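Long-range contacts in fucolectin-related protein (Streptococcus pneumoniae, PDB 2J22), which binds fucose through a calcium-containing galactose-binding-like module and probably recognises fucosylated blood group antigens: residues A35-K40 with L139-V144; Q84-F89 with I135-A140; F89-Y94 with K124-S129. All coordinates share one frame; numbering follows the deposited sequence.

Contact 1: A35-K40 with L139-V144; sequences AVDGNK and LAEVEV. With CA (calcium ion), chain B.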
ATOM      1  N   ALA A  35       5.009  -4.235   4.590  1.00 19.81           N
ATOM      2  CA  ALA A  35       4.812  -3.902   3.150  1.00 20.07           C
ATOM      3  C   ALA A  35       6.006  -3.126   2.545  1.00 19.20           C
ATOM      4  O   ALA A  35       6.002  -2.795   1.365  1.00 21.18           O
ATOM      5  CB  ALA A  35       3.456  -3.124   2.883  1.00 18.36           C
ATOM      6  N   VAL A  36       7.041  -2.830   3.333  1.00 20.54           N
ATOM      7  CA  VAL A  36       8.205  -2.128   2.778  1.00 20.66           C
ATOM      8  C   VAL A  36       9.535  -2.777   3.206  1.00 21.66           C
ATOM      9  O   VAL A  36      10.589  -2.145   3.210  1.00 23.63           O
ATOM     10  CB  VAL A  36       8.182  -0.604   3.102  1.00 20.30           C
ATOM     11  CG1 VAL A  36       6.911   0.071   2.593  1.00 18.94           C
ATOM     12  CG2 VAL A  36       8.316  -0.348   4.661  1.00 18.36           C
ATOM     13  N   ASP A  37       9.493  -4.053   3.503  1.00 23.09           N
ATOM     14  CA  ASP A  37      10.683  -4.813   3.888  1.00 23.90           C
ATOM     15  C   ASP A  37      11.521  -5.369   2.765  1.00 25.30           C
ATOM     16  O   ASP A  37      12.554  -6.048   3.038  1.00 26.50           O
ATOM     17  CB  ASP A  37      10.323  -5.921   4.881  1.00 24.36           C
ATOM     18  CG  ASP A  37       9.494  -7.041   4.285  1.00 25.20           C
ATOM     19  OD1 ASP A  37       9.068  -6.960   3.138  1.00 21.71           O
ATOM     20  OD2 ASP A  37       9.168  -8.053   4.945  1.00 27.87           O
ATOM     21  N   GLY A  38      11.095  -5.087   1.531  1.00 23.64           N
ATOM     22  CA  GLY A  38      11.728  -5.580   0.324  1.00 25.78           C
ATOM     23  C   GLY A  38      11.425  -7.030  -0.051  1.00 26.19           C
ATOM     24  O   GLY A  38      12.153  -7.597  -0.836  1.00 26.32           O
ATOM     25  N   ASN A  39      10.399  -7.642   0.519  1.00 25.12           N
ATOM     26  CA  ASN A  39      10.110  -9.054   0.263  1.00 25.16           C
ATOM     27  C   ASN A  39       8.702  -9.088  -0.263  1.00 25.02           C
ATOM     28  O   ASN A  39       7.759  -8.715   0.426  1.00 23.15           O
ATOM     29  CB  ASN A  39      10.272  -9.900   1.553  1.00 24.64           C
ATOM     30  CG  ASN A  39       9.945 -11.424   1.379  1.00 28.23           C
ATOM     31  OD1 ASN A  39       9.519 -11.886   0.328  1.00 26.99           O
ATOM     32  ND2 ASN A  39      10.129 -12.180   2.465  1.00 26.77           N
ATOM     33  N   LYS A  40       8.562  -9.488  -1.516  1.00 25.50           N
ATOM     34  CA  LYS A  40       7.264  -9.532  -2.137  1.00 25.38           C
ATOM     35  C   LYS A  40       6.475 -10.828  -1.938  1.00 26.12           C
ATOM     36  O   LYS A  40       5.367 -10.969  -2.514  1.00 23.11           O
ATOM     37  CB  LYS A  40       7.424  -9.339  -3.652  1.00 27.10           C
ATOM     38  CG  LYS A  40       7.764  -7.892  -4.001  1.00 30.15           C
ATOM     39  CD  LYS A  40       8.257  -7.832  -5.459  1.00 31.86           C
ATOM     40  CE  LYS A  40       9.760  -8.013  -5.571  1.00 40.80           C
ATOM     41  NZ  LYS A  40      10.139  -8.225  -7.006  1.00 42.08           N
ATOM     42  N   LEU A 139      -1.374  -6.383   2.726  1.00 19.39           N
ATOM     43  CA  LEU A 139      -0.461  -6.077   1.629  1.00 19.49           C
ATOM     44  C   LEU A 139       0.850  -6.856   1.779  1.00 19.73           C
ATOM     45  O   LEU A 139       1.535  -6.740   2.773  1.00 18.82           O
ATOM     46  CB  LEU A 139      -0.218  -4.546   1.624  1.00 19.20           C
ATOM     47  CG  LEU A 139      -1.431  -3.573   1.643  1.00 18.99           C
ATOM     48  CD1 LEU A 139      -1.177  -2.128   1.903  1.00 15.60           C
ATOM     49  CD2 LEU A 139      -1.843  -3.535   0.183  1.00 12.01           C
ATOM     50  N   ALA A 140       1.282  -7.577   0.760  1.00 18.89           N
ATOM     51  CA  ALA A 140       2.620  -8.187   0.760  1.00 20.64           C
ATOM     52  C   ALA A 140       3.743  -7.163   0.561  1.00 20.39           C
ATOM     53  O   ALA A 140       4.831  -7.286   1.169  1.00 22.19           O
ATOM     54  CB  ALA A 140       2.734  -9.260  -0.358  1.00 20.62           C
ATOM     55  N   GLU A 141       3.522  -6.193  -0.339  1.00 19.83           N
ATOM     56  CA  GLU A 141       4.483  -5.172  -0.632  1.00 21.20           C
ATOM     57  C   GLU A 141       3.840  -3.985  -1.392  1.00 20.46           C
ATOM     58  O   GLU A 141       2.952  -4.123  -2.284  1.00 21.77           O
ATOM     59  CB  GLU A 141       5.726  -5.768  -1.375  1.00 20.05           C
ATOM     60  CG  GLU A 141       6.932  -4.851  -1.438  1.00 20.13           C
ATOM     61  CD  GLU A 141       7.780  -4.903  -0.171  1.00 24.47           C
ATOM     62  OE1 GLU A 141       7.401  -5.575   0.787  1.00 23.68           O
ATOM     63  OE2 GLU A 141       8.841  -4.257  -0.178  1.00 26.82           O
ATOM     64  N   VAL A 142       4.293  -2.807  -1.026  1.00 21.30           N
ATOM     65  CA  VAL A 142       3.922  -1.569  -1.758  1.00 19.99           C
ATOM     66  C   VAL A 142       5.264  -0.942  -2.155  1.00 21.66           C
ATOM     67  O   VAL A 142       6.055  -0.609  -1.326  1.00 18.04           O
ATOM     68  CB  VAL A 142       3.092  -0.558  -0.856  1.00 21.29           C
ATOM     69  CG1 VAL A 142       2.847   0.805  -1.562  1.00 20.01           C
ATOM     70  CG2 VAL A 142       1.766  -1.174  -0.340  1.00 18.60           C
ATOM     71  N   GLU A 143       5.549  -0.844  -3.422  1.00 21.71           N
ATOM     72  CA  GLU A 143       6.794  -0.249  -3.894  1.00 23.49           C
ATOM     73  C   GLU A 143       6.530   1.114  -4.557  1.00 23.59           C
ATOM     74  O   GLU A 143       5.601   1.267  -5.363  1.00 23.61           O
ATOM     75  CB  GLU A 143       7.453  -1.225  -4.876  1.00 23.66           C
ATOM     76  CG  GLU A 143       7.728  -2.608  -4.244  1.00 24.35           C
ATOM     77  CD  GLU A 143       8.377  -3.572  -5.219  1.00 27.40           C
ATOM     78  OE1 GLU A 143       8.233  -3.337  -6.415  1.00 27.83           O
ATOM     79  OE2 GLU A 143       9.062  -4.519  -4.771  1.00 27.94           O
ATOM     80  N   VAL A 144       7.365   2.085  -4.211  1.00 24.18           N
ATOM     81  CA  VAL A 144       7.243   3.466  -4.715  1.00 24.57           C
ATOM     82  C   VAL A 144       8.585   3.886  -5.375  1.00 26.36           C
ATOM     83  O   VAL A 144       9.600   4.086  -4.702  1.00 25.82           O
ATOM     84  CB  VAL A 144       6.866   4.481  -3.626  1.00 24.63           C
ATOM     85  CG1 VAL A 144       6.692   5.919  -4.214  1.00 23.24           C
ATOM     86  CG2 VAL A 144       5.584   4.040  -2.823  1.00 23.39           C
TER
HETATM   87 CA    CA B1150       6.736  -7.609   2.225  1.00 22.38          CA
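Asp37 OD1 is held by two groups, a calcium ion 2.6 Å away and the backbone N of Asn39 in an Asx turn, and it meets Glu141 across the contact through that same calcium. Glu141 OE1 binds the ion at 2.6 Å, and the two carboxylates lie nearly coplanar, 28° apart; the metal lets acceptors that would otherwise repel sit close together. The backbone O atoms of Asn39 and Ala140 add two more ligands, and Leu34 and Ser48 complete the shell. The Glu141 chain runs out anti to its backbone N and then bends at chi2 (83°), which brings its second oxygen, OE2, to Gly38 N at 2.9 Å, on the syn side but bent and somewhat out of the carboxylate plane. Glycine suits that turn, where phi is positive (78°). Deeper in, Val142 N gives a nearly straight bond of 2.9 Å to a lone pair of Ala35 O. The small Ala35 CB fits beside Leu139 CB and Val142 CG2, while the stem of Lys40 passes Glu141 CB and crosses Glu143. A bulged strand and a loop, joined by backbone oxygens, two carboxylates and the Ser48 hydroxyl, form a calcium site of the kind found in galactose-binding-like beta-sandwich domains.

Contact 2: Q84-F89 with I135-A140; sequences QRLSNF and IPLSLA. With CA (calcium ion), chain B.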
ATOM      1  N   GLN A  84      -9.209 -11.913  -2.148  1.00 28.95           N
ATOM      2  CA  GLN A  84     -10.314 -11.059  -2.581  1.00 28.84           C
ATOM      3  C   GLN A  84     -10.426  -9.818  -1.741  1.00 27.04           C
ATOM      4  O   GLN A  84     -11.123  -8.900  -2.105  1.00 26.14           O
ATOM      5  CB  GLN A  84     -11.673 -11.828  -2.522  1.00 30.63           C
ATOM      6  CG  GLN A  84     -12.364 -11.868  -1.137  1.00 30.97           C
ATOM      7  CD  GLN A  84     -11.728 -12.873  -0.234  1.00 34.26           C
ATOM      8  OE1 GLN A  84     -10.946 -13.700  -0.695  1.00 37.88           O
ATOM      9  NE2 GLN A  84     -12.020 -12.801   1.050  1.00 36.62           N
ATOM     10  N   ARG A  85      -9.809  -9.821  -0.558  1.00 25.33           N
ATOM     11  CA  ARG A  85      -9.991  -8.668   0.295  1.00 25.25           C
ATOM     12  C   ARG A  85      -9.402  -7.389  -0.322  1.00 24.81           C
ATOM     13  O   ARG A  85      -9.846  -6.320   0.018  1.00 23.03           O
ATOM     14  CB  ARG A  85      -9.336  -8.922   1.638  1.00 24.69           C
ATOM     15  CG  ARG A  85     -10.054  -9.931   2.483  1.00 23.70           C
ATOM     16  CD  ARG A  85      -9.371 -10.194   3.808  1.00 23.94           C
ATOM     17  NE  ARG A  85     -10.156 -11.089   4.676  1.00 26.30           N
ATOM     18  CZ  ARG A  85      -9.675 -11.787   5.700  1.00 25.57           C
ATOM     19  NH1 ARG A  85      -8.388 -11.764   6.003  1.00 21.74           N
ATOM     20  NH2 ARG A  85     -10.484 -12.566   6.409  1.00 26.16           N
ATOM     21  N   LEU A  86      -8.385  -7.511  -1.186  1.00 24.41           N
ATOM     22  CA  LEU A  86      -7.751  -6.315  -1.797  1.00 25.25           C
ATOM     23  C   LEU A  86      -8.563  -6.013  -3.053  1.00 26.88           C
ATOM     24  O   LEU A  86      -8.180  -6.388  -4.191  1.00 27.21           O
ATOM     25  CB  LEU A  86      -6.271  -6.514  -2.156  1.00 24.30           C
ATOM     26  CG  LEU A  86      -5.516  -5.261  -2.664  1.00 25.41           C
ATOM     27  CD1 LEU A  86      -5.607  -4.041  -1.701  1.00 24.83           C
ATOM     28  CD2 LEU A  86      -4.046  -5.534  -2.964  1.00 26.84           C
ATOM     29  N   SER A  87      -9.694  -5.365  -2.847  1.00 26.94           N
ATOM     30  CA  SER A  87     -10.599  -5.060  -3.970  1.00 26.66           C
ATOM     31  C   SER A  87     -11.439  -3.869  -3.535  1.00 26.35           C
ATOM     32  O   SER A  87     -11.531  -3.601  -2.338  1.00 23.91           O
ATOM     33  CB  SER A  87     -11.519  -6.247  -4.236  1.00 26.63           C
ATOM     34  OG  SER A  87     -12.427  -6.445  -3.158  1.00 25.54           O
ATOM     35  N   ASN A  88     -12.057  -3.164  -4.483  1.00 24.94           N
ATOM     36  CA  ASN A  88     -12.909  -1.994  -4.170  1.00 25.29           C
ATOM     37  C   ASN A  88     -12.194  -1.060  -3.235  1.00 25.76           C
ATOM     38  O   ASN A  88     -12.658  -0.829  -2.099  1.00 25.31           O
ATOM     39  CB  ASN A  88     -14.257  -2.451  -3.559  1.00 27.18           C
ATOM     40  CG  ASN A  88     -15.212  -1.276  -3.239  1.00 29.30           C
ATOM     41  OD1 ASN A  88     -15.081  -0.167  -3.796  1.00 34.86           O
ATOM     42  ND2 ASN A  88     -16.162  -1.509  -2.330  1.00 29.20           N
ATOM     43  N   PHE A  89     -11.052  -0.532  -3.693  1.00 26.11           N
ATOM     44  CA  PHE A  89     -10.231   0.279  -2.810  1.00 25.58           C
ATOM     45  C   PHE A  89      -9.772   1.574  -3.417  1.00 26.55           C
ATOM     46  O   PHE A  89      -9.803   1.752  -4.603  1.00 27.61           O
ATOM     47  CB  PHE A  89      -9.050  -0.530  -2.159  1.00 24.55           C
ATOM     48  CG  PHE A  89      -7.991  -0.973  -3.121  1.00 25.15           C
ATOM     49  CD1 PHE A  89      -6.868  -0.176  -3.362  1.00 24.35           C
ATOM     50  CD2 PHE A  89      -8.101  -2.211  -3.787  1.00 23.66           C
ATOM     51  CE1 PHE A  89      -5.816  -0.594  -4.294  1.00 24.05           C
ATOM     52  CE2 PHE A  89      -7.127  -2.638  -4.652  1.00 25.94           C
ATOM     53  CZ  PHE A  89      -5.964  -1.861  -4.922  1.00 26.65           C
ATOM     54  N   ILE A 135     -13.549  -5.204   6.426  1.00 24.62           N
ATOM     55  CA  ILE A 135     -12.635  -6.094   5.720  1.00 24.77           C
ATOM     56  C   ILE A 135     -11.228  -5.712   6.153  1.00 23.93           C
ATOM     57  O   ILE A 135     -10.902  -4.534   6.212  1.00 22.69           O
ATOM     58  CB  ILE A 135     -12.786  -6.009   4.168  1.00 26.20           C
ATOM     59  CG1 ILE A 135     -14.273  -6.075   3.698  1.00 25.96           C
ATOM     60  CG2 ILE A 135     -11.847  -7.016   3.478  1.00 25.56           C
ATOM     61  CD1 ILE A 135     -14.970  -7.448   3.858  1.00 30.03           C
ATOM     62  N   PRO A 136     -10.419  -6.719   6.490  1.00 22.71           N
ATOM     63  CA  PRO A 136      -9.033  -6.484   6.848  1.00 22.67           C
ATOM     64  C   PRO A 136      -8.230  -6.144   5.600  1.00 21.73           C
ATOM     65  O   PRO A 136      -8.483  -6.676   4.483  1.00 20.77           O
ATOM     66  CB  PRO A 136      -8.560  -7.834   7.444  1.00 23.47           C
ATOM     67  CG  PRO A 136      -9.810  -8.627   7.691  1.00 22.81           C
ATOM     68  CD  PRO A 136     -10.762  -8.135   6.561  1.00 23.46           C
ATOM     69  N   LEU A 137      -7.300  -5.211   5.771  1.00 20.26           N
ATOM     70  CA  LEU A 137      -6.343  -4.888   4.661  1.00 20.03           C
ATOM     71  C   LEU A 137      -5.040  -5.645   4.873  1.00 20.43           C
ATOM     72  O   LEU A 137      -4.424  -5.581   5.953  1.00 19.18           O
ATOM     73  CB  LEU A 137      -6.170  -3.379   4.483  1.00 19.35           C
ATOM     74  CG  LEU A 137      -5.088  -2.897   3.499  1.00 19.08           C
ATOM     75  CD1 LEU A 137      -5.589  -3.223   2.055  1.00 16.30           C
ATOM     76  CD2 LEU A 137      -4.954  -1.405   3.588  1.00 18.22           C
ATOM     77  N   SER A 138      -4.634  -6.385   3.866  1.00 19.82           N
ATOM     78  CA  SER A 138      -3.362  -7.103   3.896  1.00 18.92           C
ATOM     79  C   SER A 138      -2.608  -6.827   2.582  1.00 19.87           C
ATOM     80  O   SER A 138      -3.147  -7.038   1.469  1.00 19.27           O
ATOM     81  CB  SER A 138      -3.556  -8.621   4.076  1.00 19.91           C
ATOM     82  OG  SER A 138      -3.964  -8.997   5.390  1.00 19.60           O
ATOM     83  N   LEU A 139      -1.374  -6.383   2.726  1.00 19.39           N
ATOM     84  CA  LEU A 139      -0.461  -6.077   1.629  1.00 19.49           C
ATOM     85  C   LEU A 139       0.850  -6.856   1.779  1.00 19.73           C
ATOM     86  O   LEU A 139       1.535  -6.740   2.773  1.00 18.82           O
ATOM     87  CB  LEU A 139      -0.218  -4.546   1.624  1.00 19.20           C
ATOM     88  CG  LEU A 139      -1.431  -3.573   1.643  1.00 18.99           C
ATOM     89  CD1 LEU A 139      -1.177  -2.128   1.903  1.00 15.60           C
ATOM     90  CD2 LEU A 139      -1.843  -3.535   0.183  1.00 12.01           C
ATOM     91  N   ALA A 140       1.282  -7.577   0.760  1.00 18.89           N
ATOM     92  CA  ALA A 140       2.620  -8.187   0.760  1.00 20.64           C
ATOM     93  C   ALA A 140       3.743  -7.163   0.561  1.00 20.39           C
ATOM     94  O   ALA A 140       4.831  -7.286   1.169  1.00 22.19           O
ATOM     95  CB  ALA A 140       2.734  -9.260  -0.358  1.00 20.62           C
TER
HETATM   96 CA    CA B1150       6.736  -7.609   2.225  1.00 22.38          CA
HETATM   97  O   HOH W   1      -5.911 -10.876   4.660  1.00 23.07           O
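Side-chain packing between two irregular connections, with Arg85 laid against Pro136 and Leu86 against Leu137, makes this contact. Residues 84-89 lead from strand 67-77 into strand 89-94, and residues 135-140 run into strand 139-146, whose Ala140 O binds calcium. Arg85 CG is anti to its carbonyl carbon (chi1 -71°), and the chain stays extended as far as NE, so the whole length of the arginine lies along its neighbours. Its stem comes first: Arg85 CG touches Ile135 CG2 at 3.6 Å. Farther out, the guanidinium rests with one face on the proline ring, Pro136 CG standing 3.7 Å above the centre of the plane. A proline suits this place because its compact ring offers CH groups to a flat cation. At the guanidinium edge, in plane, a water accepts from Arg85 NH1 at 3.0 Å and donates to Ser138 OG at 2.8 Å; Ser138 OG also bonds to Thr50 O. Leu86, at the centre of an inverse gamma turn, is buried, and its CD1 branch meets Leu137 CD1 at 3.8 Å and Leu139 CD2 at 4.2 Å, and also covers one face of the Phe89 ring, offset toward its rim. Ser87, which closes the turn, donates through OG to Gln84 O and braces the loop on itself. Arg85 and nearby His51 match basic residues of the F-type lectin fucose-binding motif, so Arg85 probably takes part in sugar binding. The chemistry is thus divided along the chain: leucine methyls pack together in the interior, whereas Pro136 and the water hold the guanidinium in place without a direct salt bridge or hydrogen bond to 135-140, probably ready for sugar.

Contact 3: F89-Y94 with K124-S129; sequences FDIIIY and KKVRIS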
ATOM      1  N   PHE A  89     -11.052  -0.532  -3.693  1.00 26.11           N
ATOM      2  CA  PHE A  89     -10.231   0.279  -2.810  1.00 25.58           C
ATOM      3  C   PHE A  89      -9.772   1.574  -3.417  1.00 26.55           C
ATOM      4  O   PHE A  89      -9.803   1.752  -4.603  1.00 27.61           O
ATOM      5  CB  PHE A  89      -9.050  -0.530  -2.159  1.00 24.55           C
ATOM      6  CG  PHE A  89      -7.991  -0.973  -3.121  1.00 25.15           C
ATOM      7  CD1 PHE A  89      -6.868  -0.176  -3.362  1.00 24.35           C
ATOM      8  CD2 PHE A  89      -8.101  -2.211  -3.787  1.00 23.66           C
ATOM      9  CE1 PHE A  89      -5.816  -0.594  -4.294  1.00 24.05           C
ATOM     10  CE2 PHE A  89      -7.127  -2.638  -4.652  1.00 25.94           C
ATOM     11  CZ  PHE A  89      -5.964  -1.861  -4.922  1.00 26.65           C
ATOM     12  N   ASP A  90      -9.320   2.507  -2.572  1.00 26.98           N
ATOM     13  CA  ASP A  90      -8.741   3.716  -3.091  1.00 26.04           C
ATOM     14  C   ASP A  90      -7.264   3.818  -2.756  1.00 26.42           C
ATOM     15  O   ASP A  90      -6.824   3.421  -1.641  1.00 25.14           O
ATOM     16  CB  ASP A  90      -9.443   4.923  -2.477  1.00 27.58           C
ATOM     17  CG  ASP A  90     -10.834   5.097  -2.984  1.00 28.09           C
ATOM     18  OD1 ASP A  90     -11.101   4.883  -4.218  1.00 27.00           O
ATOM     19  OD2 ASP A  90     -11.721   5.457  -2.208  1.00 31.21           O
ATOM     20  N   ILE A  91      -6.527   4.359  -3.718  1.00 24.32           N
ATOM     21  CA  ILE A  91      -5.141   4.809  -3.537  1.00 25.33           C
ATOM     22  C   ILE A  91      -5.232   6.328  -3.506  1.00 25.87           C
ATOM     23  O   ILE A  91      -5.758   6.923  -4.460  1.00 25.78           O
ATOM     24  CB  ILE A  91      -4.268   4.352  -4.743  1.00 25.46           C
ATOM     25  CG1 ILE A  91      -4.294   2.828  -4.877  1.00 25.40           C
ATOM     26  CG2 ILE A  91      -2.839   4.968  -4.679  1.00 20.81           C
ATOM     27  CD1 ILE A  91      -3.591   2.271  -6.091  1.00 25.60           C
ATOM     28  N   ILE A  92      -4.712   6.943  -2.434  1.00 23.81           N
ATOM     29  CA  ILE A  92      -4.772   8.373  -2.248  1.00 25.51           C
ATOM     30  C   ILE A  92      -3.371   8.890  -2.004  1.00 25.63           C
ATOM     31  O   ILE A  92      -2.691   8.403  -1.103  1.00 27.55           O
ATOM     32  CB  ILE A  92      -5.653   8.772  -1.006  1.00 24.60           C
ATOM     33  CG1 ILE A  92      -6.927   7.911  -0.889  1.00 22.91           C
ATOM     34  CG2 ILE A  92      -6.064  10.224  -1.162  1.00 25.65           C
ATOM     35  CD1 ILE A  92      -7.570   7.868   0.497  1.00 28.85           C
ATOM     36  N   ILE A  93      -2.955   9.888  -2.765  1.00 25.02           N
ATOM     37  CA  ILE A  93      -1.607  10.508  -2.589  1.00 25.73           C
ATOM     38  C   ILE A  93      -1.775  11.916  -2.089  1.00 25.13           C
ATOM     39  O   ILE A  93      -2.615  12.654  -2.576  1.00 24.89           O
ATOM     40  CB  ILE A  93      -0.783  10.417  -3.922  1.00 27.10           C
ATOM     41  CG1 ILE A  93      -0.855   8.955  -4.469  1.00 27.64           C
ATOM     42  CG2 ILE A  93       0.679  10.983  -3.740  1.00 24.33           C
ATOM     43  CD1 ILE A  93       0.276   8.504  -5.388  1.00 28.09           C
ATOM     44  N   TYR A  94      -0.981  12.299  -1.076  1.00 26.33           N
ATOM     45  CA  TYR A  94      -1.107  13.619  -0.473  1.00 26.08           C
ATOM     46  C   TYR A  94       0.185  14.418  -0.619  1.00 26.77           C
ATOM     47  O   TYR A  94       1.262  13.811  -0.722  1.00 26.34           O
ATOM     48  CB  TYR A  94      -1.420  13.502   1.020  1.00 25.69           C
ATOM     49  CG  TYR A  94      -2.533  12.563   1.403  1.00 26.81           C
ATOM     50  CD1 TYR A  94      -3.853  13.047   1.638  1.00 27.07           C
ATOM     51  CD2 TYR A  94      -2.288  11.175   1.583  1.00 23.80           C
ATOM     52  CE1 TYR A  94      -4.905  12.161   1.991  1.00 24.14           C
ATOM     53  CE2 TYR A  94      -3.324  10.304   1.966  1.00 23.62           C
ATOM     54  CZ  TYR A  94      -4.626  10.803   2.144  1.00 25.26           C
ATOM     55  OH  TYR A  94      -5.612   9.928   2.550  1.00 26.89           O
ATOM     56  N   LYS A 124       4.103  13.217  -0.923  1.00 25.57           N
ATOM     57  CA  LYS A 124       4.887  12.845   0.246  1.00 27.57           C
ATOM     58  C   LYS A 124       4.360  11.612   1.002  1.00 26.99           C
ATOM     59  O   LYS A 124       5.124  10.991   1.796  1.00 27.37           O
ATOM     60  CB  LYS A 124       4.990  14.042   1.208  1.00 27.85           C
ATOM     61  CG  LYS A 124       5.509  13.690   2.594  1.00 30.89           C
ATOM     62  CD  LYS A 124       6.226  14.863   3.108  1.00 32.11           C
ATOM     63  CE  LYS A 124       6.441  14.815   4.578  1.00 31.25           C
ATOM     64  NZ  LYS A 124       7.307  13.714   4.867  1.00 34.87           N
ATOM     65  N   LYS A 125       3.082  11.289   0.759  1.00 26.43           N
ATOM     66  CA  LYS A 125       2.392  10.213   1.486  1.00 25.88           C
ATOM     67  C   LYS A 125       1.433   9.461   0.580  1.00 25.06           C
ATOM     68  O   LYS A 125       0.772  10.072  -0.292  1.00 25.19           O
ATOM     69  CB  LYS A 125       1.550  10.757   2.666  1.00 25.08           C
ATOM     70  CG  LYS A 125       2.340  11.148   3.866  1.00 26.91           C
ATOM     71  CD  LYS A 125       1.385  11.485   5.028  1.00 32.96           C
ATOM     72  CE  LYS A 125       2.191  12.101   6.192  1.00 33.67           C
ATOM     73  NZ  LYS A 125       1.246  12.633   7.207  1.00 37.55           N
ATOM     74  N   VAL A 126       1.304   8.153   0.850  1.00 24.81           N
ATOM     75  CA  VAL A 126       0.427   7.304   0.046  1.00 23.38           C
ATOM     76  C   VAL A 126      -0.381   6.448   1.038  1.00 24.58           C
ATOM     77  O   VAL A 126       0.205   5.849   1.983  1.00 25.37           O
ATOM     78  CB  VAL A 126       1.185   6.389  -0.956  1.00 24.95           C
ATOM     79  CG1 VAL A 126       0.141   5.601  -1.845  1.00 20.31           C
ATOM     80  CG2 VAL A 126       2.148   7.133  -1.918  1.00 22.51           C
ATOM     81  N   ARG A 127      -1.706   6.451   0.851  1.00 24.39           N
ATOM     82  CA  ARG A 127      -2.672   5.731   1.667  1.00 24.00           C
ATOM     83  C   ARG A 127      -3.397   4.743   0.776  1.00 23.79           C
ATOM     84  O   ARG A 127      -3.792   5.080  -0.373  1.00 25.83           O
ATOM     85  CB  ARG A 127      -3.694   6.687   2.163  1.00 24.96           C
ATOM     86  CG  ARG A 127      -4.633   6.144   3.246  1.00 27.45           C
ATOM     87  CD  ARG A 127      -4.524   7.100   4.434  1.00 27.86           C
ATOM     88  NE  ARG A 127      -5.701   7.037   5.145  1.00 30.18           N
ATOM     89  CZ  ARG A 127      -5.841   7.277   6.435  1.00 31.16           C
ATOM     90  NH1 ARG A 127      -4.838   7.660   7.222  1.00 29.82           N
ATOM     91  NH2 ARG A 127      -7.036   7.138   6.908  1.00 28.28           N
ATOM     92  N   ILE A 128      -3.554   3.517   1.252  1.00 22.34           N
ATOM     93  CA  ILE A 128      -4.404   2.577   0.520  1.00 20.14           C
ATOM     94  C   ILE A 128      -5.563   2.330   1.515  1.00 20.85           C
ATOM     95  O   ILE A 128      -5.292   1.987   2.664  1.00 21.22           O
ATOM     96  CB  ILE A 128      -3.610   1.278   0.240  1.00 19.77           C
ATOM     97  CG1 ILE A 128      -2.472   1.514  -0.776  1.00 20.23           C
ATOM     98  CG2 ILE A 128      -4.608   0.190  -0.260  1.00 20.00           C
ATOM     99  CD1 ILE A 128      -1.546   0.326  -0.969  1.00 17.69           C
ATOM    100  N   SER A 129      -6.827   2.503   1.110  1.00 21.10           N
ATOM    101  CA  SER A 129      -7.966   2.434   2.037  1.00 22.64           C
ATOM    102  C   SER A 129      -9.087   1.667   1.378  1.00 23.96           C
ATOM    103  O   SER A 129      -9.568   2.080   0.274  1.00 22.88           O
ATOM    104  CB  SER A 129      -8.467   3.869   2.404  1.00 25.15           C
ATOM    105  OG  SER A 129      -9.419   3.889   3.490  1.00 25.00           O
TER
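An antiparallel ladder between strands 89-94 and 125-129, inner neighbours in the five-stranded sheet of a beta-sandwich, pairs Asp90 with Ser129, Ile92 with Arg127 and Tyr94 with Lys125 as hydrogen-bonded pairs. Asp90 N reaches Ser129 O at 2.9 Å almost without a bend (178°), and Ile92 and Arg127 exchange two bonds of the same length. At the far end Tyr94 O accepts from Lys124 N at 2.9 Å and more weakly from Lys125 N, the mark of a classic beta bulge, both lysines facing Tyr94. Between these pairs Ile91 stands opposite Ile128, and Ile93 opposite Val126, on the face that packs on strand 67-77. Beta-branched Ile and Val suit this extended backbone: Ile93 CD1 lies beside Val126 CG2 at 4.2 Å. Phe89 CD1 touches Ile128 CG2 at 3.9 Å. On the other face, the Tyr94 ring turns an edge to Arg127: Tyr94 CE2 meets Arg127 CB at 3.6 Å, in the ring plane. The arginine chain bends at chi2 (125°) and passes Tyr94 OH with CD, its guanidinium nearly perpendicular to the ring and forming a salt bridge with Glu61 through NH1 and a cation-pi contact with Trp59. Lys125 NZ forms a salt bridge with Asp98; Asp90 is hydrogen-bonded to His105 and salt-bridged to Arg131. Two chemistries result: a hydrocarbon face turned to the core and a mostly polar outer face where Asp90, Lys125 and Arg127 meet opposite charges.

Contacts 1 and 2 meet on one stretch of chain, Leu139 and Ala140, where the backbone turns a corner at Ala140, a calcium ligand. Contact 3 lies about 15 Å from contact 1, centre to centre, on the other side of the chain's middle, and is nested within the loop that contact 1 closes. The core joins them, since Ile128 CD1 of contact 3 packs on Leu139 CD1 and on Val142 CG2 of contact 1, and contacts 2 and 3 share Phe89. Contact 1 relies on metal coordination, contact 2 on apolar stacking and water, and contact 3 on regular backbone bonding. Contacts 1 and 2 are mostly buried, whereas contact 3 has one partly exposed face.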